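Cow rumen GH26 endo-mannanase (Metagenome, PDB 6UEH) probably hydrolyses internal beta-1,4-mannosidic linkages of mannans such as galactomannan, as a GH26 endo-mannanase that carries an accessory CBM6-like domain. Local coordinates at residues F8-C17 and F125-A133; I32-F41 and P92-F100. All coordinates share one frame; numbering follows the deposited sequence.

Contact 1: F8-C17 and F125-A133; sequences FPYTIEAEDC and FDTITVEEA. With CA (calcium ion), chain B.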
loop_
_atom_site.group_PDB
_atom_site.type_symbol
_atom_site.label_atom_id
_atom_site.label_comp_id
_atom_site.label_asym_id
_atom_site.label_seq_id
_atom_site.Cartn_x
_atom_site.Cartn_y
_atom_site.Cartn_z
ATOM N N PHE A 8 -12.124 19.061 23.616
ATOM C CA PHE A 8 -12.289 19.041 22.168
ATOM C C PHE A 8 -13.740 19.309 21.763
ATOM O O PHE A 8 -14.667 18.863 22.443
ATOM C CB PHE A 8 -11.807 17.703 21.599
ATOM C CG PHE A 8 -10.396 17.359 21.989
ATOM C CD1 PHE A 8 -9.322 17.924 21.321
ATOM C CD2 PHE A 8 -10.145 16.482 23.033
ATOM C CE1 PHE A 8 -8.022 17.617 21.684
ATOM C CE2 PHE A 8 -8.848 16.171 23.401
ATOM C CZ PHE A 8 -7.785 16.739 22.726
ATOM N N PRO A 9 -13.945 20.037 20.651
ATOM C CA PRO A 9 -12.911 20.576 19.757
ATOM C C PRO A 9 -12.101 21.709 20.384
ATOM O O PRO A 9 -12.602 22.455 21.223
ATOM C CB PRO A 9 -13.714 21.083 18.556
ATOM C CG PRO A 9 -15.056 21.395 19.113
ATOM C CD PRO A 9 -15.302 20.364 20.179
ATOM N N TYR A 10 -10.844 21.812 19.974
ATOM C CA TYR A 10 -9.917 22.766 20.560
ATOM C C TYR A 10 -9.374 23.703 19.491
ATOM O O TYR A 10 -8.726 23.264 18.546
ATOM C CB TYR A 10 -8.774 22.025 21.254
ATOM C CG TYR A 10 -7.747 22.919 21.901
ATOM C CD1 TYR A 10 -8.056 23.655 23.036
ATOM C CD2 TYR A 10 -6.461 23.010 21.389
ATOM C CE1 TYR A 10 -7.117 24.468 23.635
ATOM C CE2 TYR A 10 -5.514 23.819 21.984
ATOM C CZ TYR A 10 -5.848 24.544 23.108
ATOM O OH TYR A 10 -4.909 25.353 23.704
ATOM N N THR A 11 -9.655 24.992 19.640
ATOM C CA THR A 11 -9.180 25.988 18.690
ATOM C C THR A 11 -8.367 27.065 19.394
ATOM O O THR A 11 -8.785 27.603 20.419
ATOM C CB THR A 11 -10.346 26.649 17.927
ATOM O OG1 THR A 11 -11.068 25.651 17.197
ATOM C CG2 THR A 11 -9.828 27.698 16.955
ATOM N N ILE A 12 -7.198 27.367 18.844
ATOM C CA ILE A 12 -6.382 28.462 19.347
ATOM C C ILE A 12 -6.092 29.492 18.269
ATOM O O ILE A 12 -6.047 29.167 17.079
ATOM C CB ILE A 12 -5.042 27.967 19.889
ATOM C CG1 ILE A 12 -4.343 27.109 18.836
ATOM C CG2 ILE A 12 -5.245 27.187 21.157
ATOM C CD1 ILE A 12 -2.886 26.951 19.083
ATOM N N GLU A 13 -5.893 30.735 18.691
ATOM C CA GLU A 13 -5.345 31.744 17.802
ATOM C C GLU A 13 -3.873 31.415 17.605
ATOM O O GLU A 13 -3.143 31.234 18.577
ATOM C CB GLU A 13 -5.527 33.149 18.379
ATOM C CG GLU A 13 -6.975 33.528 18.651
ATOM C CD GLU A 13 -7.770 33.773 17.381
ATOM O OE1 GLU A 13 -7.150 33.936 16.310
ATOM O OE2 GLU A 13 -9.018 33.802 17.452
ATOM N N ALA A 14 -3.438 31.311 16.355
ATOM C CA ALA A 14 -2.065 30.895 16.086
ATOM C C ALA A 14 -1.070 31.929 16.600
ATOM O O ALA A 14 0.054 31.588 16.966
ATOM C CB ALA A 14 -1.861 30.649 14.608
ATOM N N GLU A 15 -1.494 33.191 16.646
ATOM C CA GLU A 15 -0.637 34.258 17.154
ATOM C C GLU A 15 -0.347 34.084 18.646
ATOM O O GLU A 15 0.559 34.721 19.184
ATOM C CB GLU A 15 -1.263 35.635 16.895
ATOM C CG GLU A 15 -2.650 35.850 17.500
ATOM C CD GLU A 15 -3.773 35.490 16.539
ATOM O OE1 GLU A 15 -3.541 34.673 15.625
ATOM O OE2 GLU A 15 -4.887 36.036 16.694
ATOM N N ASP A 16 -1.108 33.216 19.308
ATOM C CA ASP A 16 -0.890 32.940 20.725
ATOM C C ASP A 16 0.037 31.741 20.952
ATOM O O ASP A 16 0.381 31.426 22.092
ATOM C CB ASP A 16 -2.225 32.705 21.434
ATOM C CG ASP A 16 -3.077 33.961 21.508
ATOM O OD1 ASP A 16 -2.512 35.070 21.410
ATOM O OD2 ASP A 16 -4.310 33.838 21.668
ATOM N N CYS A 17 0.441 31.077 19.870
ATOM C CA CYS A 17 1.339 29.924 19.971
ATOM C C CYS A 17 2.700 30.311 20.528
ATOM O O CYS A 17 3.135 31.451 20.384
ATOM C CB CYS A 17 1.536 29.261 18.605
ATOM S SG CYS A 17 0.110 28.369 17.975
ATOM N N PHE A 125 -0.732 31.669 9.580
ATOM C CA PHE A 125 -1.665 30.879 10.374
ATOM C C PHE A 125 -2.542 31.784 11.234
ATOM O O PHE A 125 -2.045 32.497 12.104
ATOM C CB PHE A 125 -0.905 29.881 11.253
ATOM C CG PHE A 125 -0.122 28.865 10.476
ATOM C CD1 PHE A 125 1.122 29.179 9.952
ATOM C CD2 PHE A 125 -0.626 27.592 10.268
ATOM C CE1 PHE A 125 1.842 28.248 9.233
ATOM C CE2 PHE A 125 0.092 26.655 9.551
ATOM C CZ PHE A 125 1.330 26.984 9.033
ATOM N N ASP A 126 -3.848 31.757 10.977
ATOM C CA ASP A 126 -4.800 32.570 11.728
ATOM C C ASP A 126 -5.254 31.842 12.988
ATOM O O ASP A 126 -5.110 32.352 14.098
ATOM C CB ASP A 126 -6.007 32.920 10.852
ATOM C CG ASP A 126 -7.020 33.795 11.570
ATOM O OD1 ASP A 126 -6.641 34.485 12.540
ATOM O OD2 ASP A 126 -8.199 33.800 11.156
ATOM N N THR A 127 -5.819 30.654 12.799
ATOM C CA THR A 127 -6.219 29.793 13.905
ATOM C C THR A 127 -5.809 28.353 13.623
ATOM O O THR A 127 -5.548 27.984 12.478
ATOM C CB THR A 127 -7.741 29.829 14.150
ATOM O OG1 THR A 127 -8.424 29.408 12.964
ATOM C CG2 THR A 127 -8.204 31.233 14.527
ATOM N N ILE A 128 -5.752 27.545 14.675
ATOM C CA ILE A 128 -5.474 26.120 14.549
ATOM C C ILE A 128 -6.533 25.348 15.331
ATOM O O ILE A 128 -6.893 25.735 16.442
ATOM C CB ILE A 128 -4.066 25.768 15.066
ATOM C CG1 ILE A 128 -3.009 26.612 14.348
ATOM C CG2 ILE A 128 -3.787 24.280 14.894
ATOM C CD1 ILE A 128 -1.669 26.651 15.057
ATOM N N THR A 129 -7.041 24.267 14.745
ATOM C CA THR A 129 -8.112 23.500 15.370
ATOM C C THR A 129 -7.761 22.020 15.487
ATOM O O THR A 129 -7.328 21.394 14.519
ATOM C CB THR A 129 -9.434 23.648 14.584
ATOM O OG1 THR A 129 -9.877 25.010 14.652
ATOM C CG2 THR A 129 -10.516 22.751 15.160
ATOM N N VAL A 130 -7.944 21.470 16.685
ATOM C CA VAL A 130 -7.738 20.047 16.922
ATOM C C VAL A 130 -9.049 19.389 17.343
ATOM O O VAL A 130 -9.682 19.808 18.314
ATOM C CB VAL A 130 -6.670 19.798 18.004
ATOM C CG1 VAL A 130 -6.417 18.308 18.172
ATOM C CG2 VAL A 130 -5.378 20.522 17.654
ATOM N N GLU A 131 -9.452 18.361 16.605
ATOM C CA GLU A 131 -10.683 17.630 16.890
ATOM C C GLU A 131 -10.404 16.142 17.033
ATOM O O GLU A 131 -9.403 15.646 16.520
ATOM C CB GLU A 131 -11.709 17.852 15.780
ATOM C CG GLU A 131 -12.132 19.295 15.598
ATOM C CD GLU A 131 -12.798 19.534 14.260
ATOM O OE1 GLU A 131 -13.998 19.875 14.240
ATOM O OE2 GLU A 131 -12.115 19.386 13.226
ATOM N N GLU A 132 -11.290 15.429 17.723
ATOM C CA GLU A 132 -11.224 13.975 17.723
ATOM C C GLU A 132 -11.408 13.489 16.288
ATOM O O GLU A 132 -12.272 13.987 15.567
ATOM C CB GLU A 132 -12.281 13.377 18.654
ATOM C CG GLU A 132 -12.011 13.667 20.124
ATOM C CD GLU A 132 -13.121 13.186 21.036
ATOM O OE1 GLU A 132 -14.224 12.892 20.532
ATOM O OE2 GLU A 132 -12.891 13.106 22.260
ATOM N N ALA A 133 -10.577 12.541 15.871
ATOM C CA ALA A 133 -10.567 12.103 14.481
ATOM C C ALA A 133 -11.868 11.422 14.089
ATOM O O ALA A 133 -12.508 10.760 14.905
ATOM C CB ALA A 133 -9.391 11.169 14.222
HETATM CA CA CA B . -5.811 34.912 14.647
HETATM O O HOH W 1 -15.582 15.989 20.714
#
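E13, E15 and D126 close on one calcium ion at the end of this strand pair. E15 grips the metal with both carboxylate oxygens, OE1 and OE2 each 2.5 Å from the calcium, while E13 gives OE1 alone. D126 binds twice, through its backbone O and through OD1, the latter 2.3 Å from the metal. Its carboxylate can curl back to the ion because CG stands anti to the backbone N (chi1 -179°), beside its own carbonyl carbon. The backbone O of D126 has a second task: A14 N donates to it from above the carbonyl plane, 3.0 Å away, which ties the short 3-10 turn 14-16 to the corner of the chain. The carbonyls of S37 and G40 complete the metal shell.

Behind the site, strand 10-13 runs antiparallel to strand 127-132, part of the beta-sandwich of the CBM6-like domain. Y10 with V130 and I12 with I128 form hydrogen-bonded pairs; V130 N to Y10 O, at 2.7 Å, is nearly straight (170°). Between them lies the non-hydrogen-bonded pair T11 and T129, whose hydroxyls meet at 2.9 Å, OG1 to OG1, on the same face as E13 and T127. A valine in place of T129 would probably leave the T11 hydroxyl without this mate and set it free to turn.

The face bearing I12, I128 and V130 is largely apolar. I12 and I128 lie side by side, both touching F51 of strand 49-55, and CD1 of I128 reaches C17 SG at 3.8 Å and the methyl of A14. Further along, the F8 ring meets V130 O with its edge and sets CE1 3.9 Å from V130 CG1.

Contact 2: I32-F41 and P92-F100; sequences IKGMYSGKGF and PYYDTWTDF. With CA (calcium ion), chain B.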
loop_
_atom_site.group_PDB
_atom_site.type_symbol
_atom_site.label_atom_id
_atom_site.label_comp_id
_atom_site.label_asym_id
_atom_site.label_seq_id
_atom_site.Cartn_x
_atom_site.Cartn_y
_atom_site.Cartn_z
ATOM N N ILE A 32 -3.273 39.684 3.712
ATOM C CA ILE A 32 -4.049 38.495 3.401
ATOM C C ILE A 32 -5.499 38.940 3.275
ATOM O O ILE A 32 -6.017 39.624 4.158
ATOM C CB ILE A 32 -3.918 37.403 4.487
ATOM C CG1 ILE A 32 -2.446 37.048 4.723
ATOM C CG2 ILE A 32 -4.726 36.170 4.103
ATOM C CD1 ILE A 32 -1.713 36.589 3.468
ATOM N N LYS A 33 -6.149 38.574 2.176
ATOM C CA LYS A 33 -7.513 39.031 1.932
ATOM C C LYS A 33 -8.493 38.414 2.926
ATOM O O LYS A 33 -8.270 37.319 3.441
ATOM C CB LYS A 33 -7.933 38.713 0.498
ATOM C CG LYS A 33 -7.118 39.458 -0.552
ATOM C CD LYS A 33 -7.546 39.088 -1.961
ATOM C CE LYS A 33 -6.695 39.801 -2.998
ATOM N NZ LYS A 33 -7.056 39.391 -4.385
ATOM N N GLY A 34 -9.576 39.131 3.200
ATOM C CA GLY A 34 -10.571 38.661 4.144
ATOM C C GLY A 34 -10.340 39.201 5.542
ATOM O O GLY A 34 -9.785 40.285 5.718
ATOM N N MET A 35 -10.767 38.438 6.541
ATOM C CA MET A 35 -10.665 38.866 7.930
ATOM C C MET A 35 -10.091 37.769 8.815
ATOM O O MET A 35 -10.628 36.661 8.869
ATOM C CB MET A 35 -12.039 39.284 8.458
ATOM C CG MET A 35 -12.048 39.666 9.931
ATOM S SD MET A 35 -11.565 41.379 10.217
ATOM C CE MET A 35 -11.901 41.533 11.966
ATOM N N TYR A 36 -9.000 38.076 9.511
ATOM C CA TYR A 36 -8.441 37.137 10.473
ATOM C C TYR A 36 -9.242 37.159 11.771
ATOM O O TYR A 36 -9.930 38.138 12.075
ATOM C CB TYR A 36 -6.964 37.448 10.757
ATOM C CG TYR A 36 -6.664 38.901 11.065
ATOM C CD1 TYR A 36 -7.132 39.504 12.229
ATOM C CD2 TYR A 36 -5.892 39.665 10.198
ATOM C CE1 TYR A 36 -6.853 40.832 12.512
ATOM C CE2 TYR A 36 -5.605 40.991 10.474
ATOM C CZ TYR A 36 -6.087 41.568 11.630
ATOM O OH TYR A 36 -5.804 42.886 11.905
ATOM N N SER A 37 -9.159 36.070 12.525
ATOM C CA SER A 37 -9.770 36.003 13.841
ATOM C C SER A 37 -8.807 36.582 14.875
ATOM O O SER A 37 -7.592 36.496 14.712
ATOM C CB SER A 37 -10.140 34.558 14.189
ATOM O OG SER A 37 -10.758 34.475 15.458
ATOM N N GLY A 38 -9.347 37.182 15.928
ATOM C CA GLY A 38 -8.514 37.744 16.976
ATOM C C GLY A 38 -7.753 38.983 16.540
ATOM O O GLY A 38 -8.221 39.746 15.694
ATOM N N LYS A 39 -6.569 39.180 17.110
ATOM C CA LYS A 39 -5.807 40.404 16.885
ATOM C C LYS A 39 -4.957 40.348 15.620
ATOM O O LYS A 39 -4.432 41.367 15.173
ATOM C CB LYS A 39 -4.918 40.700 18.094
ATOM C CG LYS A 39 -5.692 41.001 19.367
ATOM C CD LYS A 39 -4.757 41.297 20.528
ATOM C CE LYS A 39 -5.535 41.679 21.777
ATOM N NZ LYS A 39 -4.635 41.952 22.933
ATOM N N GLY A 40 -4.817 39.160 15.046
ATOM C CA GLY A 40 -4.036 39.007 13.831
ATOM C C GLY A 40 -3.738 37.563 13.489
ATOM O O GLY A 40 -4.610 36.701 13.574
ATOM N N PHE A 41 -2.499 37.295 13.094
ATOM C CA PHE A 41 -2.102 35.935 12.760
ATOM C C PHE A 41 -0.624 35.691 13.038
ATOM O O PHE A 41 0.132 36.623 13.314
ATOM C CB PHE A 41 -2.416 35.629 11.291
ATOM C CG PHE A 41 -1.721 36.539 10.309
ATOM C CD1 PHE A 41 -0.474 36.210 9.797
ATOM C CD2 PHE A 41 -2.325 37.714 9.887
ATOM C CE1 PHE A 41 0.161 37.040 8.893
ATOM C CE2 PHE A 41 -1.695 38.549 8.978
ATOM C CZ PHE A 41 -0.450 38.212 8.480
ATOM N N PRO A 92 -1.165 25.002 -1.078
ATOM C CA PRO A 92 -1.263 25.786 -2.315
ATOM C C PRO A 92 -1.164 27.287 -2.064
ATOM O O PRO A 92 -1.217 27.732 -0.917
ATOM C CB PRO A 92 -2.651 25.420 -2.856
ATOM C CG PRO A 92 -2.979 24.106 -2.221
ATOM C CD PRO A 92 -2.354 24.161 -0.859
ATOM N N TYR A 93 -1.011 28.057 -3.135
ATOM C CA TYR A 93 -1.072 29.507 -3.035
ATOM C C TYR A 93 -2.456 29.933 -2.560
ATOM O O TYR A 93 -3.454 29.725 -3.256
ATOM C CB TYR A 93 -0.743 30.156 -4.380
ATOM C CG TYR A 93 -0.807 31.668 -4.376
ATOM C CD1 TYR A 93 0.285 32.427 -3.976
ATOM C CD2 TYR A 93 -1.955 32.337 -4.786
ATOM C CE1 TYR A 93 0.235 33.808 -3.977
ATOM C CE2 TYR A 93 -2.014 33.717 -4.790
ATOM C CZ TYR A 93 -0.917 34.448 -4.383
ATOM O OH TYR A 93 -0.972 35.821 -4.386
ATOM N N TYR A 94 -2.510 30.508 -1.364
ATOM C CA TYR A 94 -3.750 31.033 -0.802
ATOM C C TYR A 94 -3.559 32.495 -0.428
ATOM O O TYR A 94 -2.830 32.795 0.515
ATOM C CB TYR A 94 -4.177 30.241 0.440
ATOM C CG TYR A 94 -4.650 28.828 0.185
ATOM C CD1 TYR A 94 -5.409 28.511 -0.935
ATOM C CD2 TYR A 94 -4.342 27.809 1.078
ATOM C CE1 TYR A 94 -5.843 27.215 -1.159
ATOM C CE2 TYR A 94 -4.770 26.517 0.865
ATOM C CZ TYR A 94 -5.518 26.223 -0.252
ATOM O OH TYR A 94 -5.942 24.930 -0.458
ATOM N N ASP A 95 -4.209 33.401 -1.154
ATOM C CA ASP A 95 -4.068 34.828 -0.877
ATOM C C ASP A 95 -5.196 35.321 0.028
ATOM O O ASP A 95 -5.288 36.509 0.346
ATOM C CB ASP A 95 -4.030 35.631 -2.183
ATOM C CG ASP A 95 -5.365 35.651 -2.912
ATOM O OD1 ASP A 95 -6.249 34.819 -2.612
ATOM O OD2 ASP A 95 -5.523 36.504 -3.810
ATOM N N THR A 96 -6.047 34.383 0.429
ATOM C CA THR A 96 -7.180 34.641 1.307
ATOM C C THR A 96 -7.203 33.538 2.359
ATOM O O THR A 96 -6.747 32.427 2.091
ATOM C CB THR A 96 -8.511 34.666 0.524
ATOM O OG1 THR A 96 -8.373 35.512 -0.623
ATOM C CG2 THR A 96 -9.650 35.180 1.389
ATOM N N TRP A 97 -7.708 33.839 3.552
ATOM C CA TRP A 97 -7.752 32.847 4.623
ATOM C C TRP A 97 -8.540 31.611 4.195
ATOM O O TRP A 97 -9.687 31.710 3.761
ATOM C CB TRP A 97 -8.350 33.448 5.895
ATOM C CG TRP A 97 -7.502 34.523 6.481
ATOM C CD1 TRP A 97 -7.821 35.842 6.615
ATOM C CD2 TRP A 97 -6.172 34.376 6.997
ATOM N NE1 TRP A 97 -6.776 36.526 7.191
ATOM C CE2 TRP A 97 -5.752 35.649 7.434
ATOM C CE3 TRP A 97 -5.297 33.291 7.135
ATOM C CZ2 TRP A 97 -4.496 35.865 8.001
ATOM C CZ3 TRP A 97 -4.050 33.510 7.695
ATOM C CH2 TRP A 97 -3.661 34.786 8.120
ATOM N N THR A 98 -7.904 30.451 4.319
ATOM C CA THR A 98 -8.467 29.201 3.824
ATOM C C THR A 98 -8.235 28.062 4.815
ATOM O O THR A 98 -7.134 27.907 5.341
ATOM C CB THR A 98 -7.848 28.817 2.461
ATOM O OG1 THR A 98 -7.859 29.956 1.587
ATOM C CG2 THR A 98 -8.620 27.671 1.817
ATOM N N ASP A 99 -9.271 27.271 5.078
ATOM C CA ASP A 99 -9.106 26.079 5.903
ATOM C C ASP A 99 -8.257 25.047 5.175
ATOM O O ASP A 99 -8.527 24.718 4.020
ATOM C CB ASP A 99 -10.459 25.469 6.271
ATOM C CG ASP A 99 -11.113 26.164 7.443
ATOM O OD1 ASP A 99 -10.387 26.790 8.243
ATOM O OD2 ASP A 99 -12.351 26.078 7.570
ATOM N N PHE A 100 -7.229 24.541 5.848
ATOM C CA PHE A 100 -6.396 23.491 5.278
ATOM C C PHE A 100 -6.378 22.267 6.187
ATOM O O PHE A 100 -6.261 22.391 7.404
ATOM C CB PHE A 100 -4.969 23.990 5.038
ATOM C CG PHE A 100 -4.115 23.018 4.273
ATOM C CD1 PHE A 100 -4.136 23.001 2.887
ATOM C CD2 PHE A 100 -3.306 22.110 4.937
ATOM C CE1 PHE A 100 -3.362 22.103 2.178
ATOM C CE2 PHE A 100 -2.530 21.207 4.234
ATOM C CZ PHE A 100 -2.557 21.205 2.853
HETATM CA CA CA B . -5.811 34.912 14.647
HETATM O O HOH W 2 -6.108 39.353 6.891
#
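The backbones of K33 and T96 form a single bridge, marked by K33 N donating to D95 O at 2.9 Å in the carbonyl plane (163° at the hydrogen), where the chain turns the corner between strands 85-94 and 97-107. W97 has the largest share of the buried surface, and the loop 32-41 bends around its indole. I32 lays its CG2 methyl over one face, 3.6 Å from the centroid of the five-membered ring and 14° off the normal, a clear CH-pi contact; CG2 stands anti to the backbone N, and this turns it to the indole face. F41 offers a ring face to the far edge of the indole: CH2 of W97 comes within 3.4 Å of F41 CG, an offset edge-to-face pair with planes at 65°. Near the pyrrole nitrogen, Y36 packs its CB against the indole, 3.7 Å from NE1. That nitrogen is satisfied by a water, which accepts from W97 NE1 at 2.9 Å and donates to I32 O, so the ring is also pinned to the loop backbone.

On the outer side, the extended K33 chain runs past the T96 hydroxyl to D95, where NZ and OD2 make a long, weak salt bridge of 3.3 Å. T96 OG1 donates a hydrogen bond to D95 OD1, approaching from above the carboxylate plane. The T96 methyl CG2 sits against K33 O.

W97 also touches K66 and A68 of strand 59-69, and D126. The same irregular loop that wraps W97 gives the backbone oxygens of S37 and G40 to the calcium ion, as part of the metal site of a CBM6-like beta-sandwich.

Overall arrangement
From the N terminus the chain enters strand 10-13 and the turn after it, passes through the long loop holding 32-41, then runs through most of the strands of the two antiparallel sheets and finishes with strand 123-132. Contact 2 closes the inner loop, bringing 32-41 to the corner between strands 85-94 and 97-107. Contact 1 closes the outer one, pairing the start of the domain with its last strand, so the first loop lies wholly within the second. The two meet at the shared calcium ion, and probable hydrogen bonds, E13 OE2 to S37 OG and S37 N to D126 OD2, join them directly. Together they tie the domain's first strand, metal loop, last strand and the 92-100 corner together.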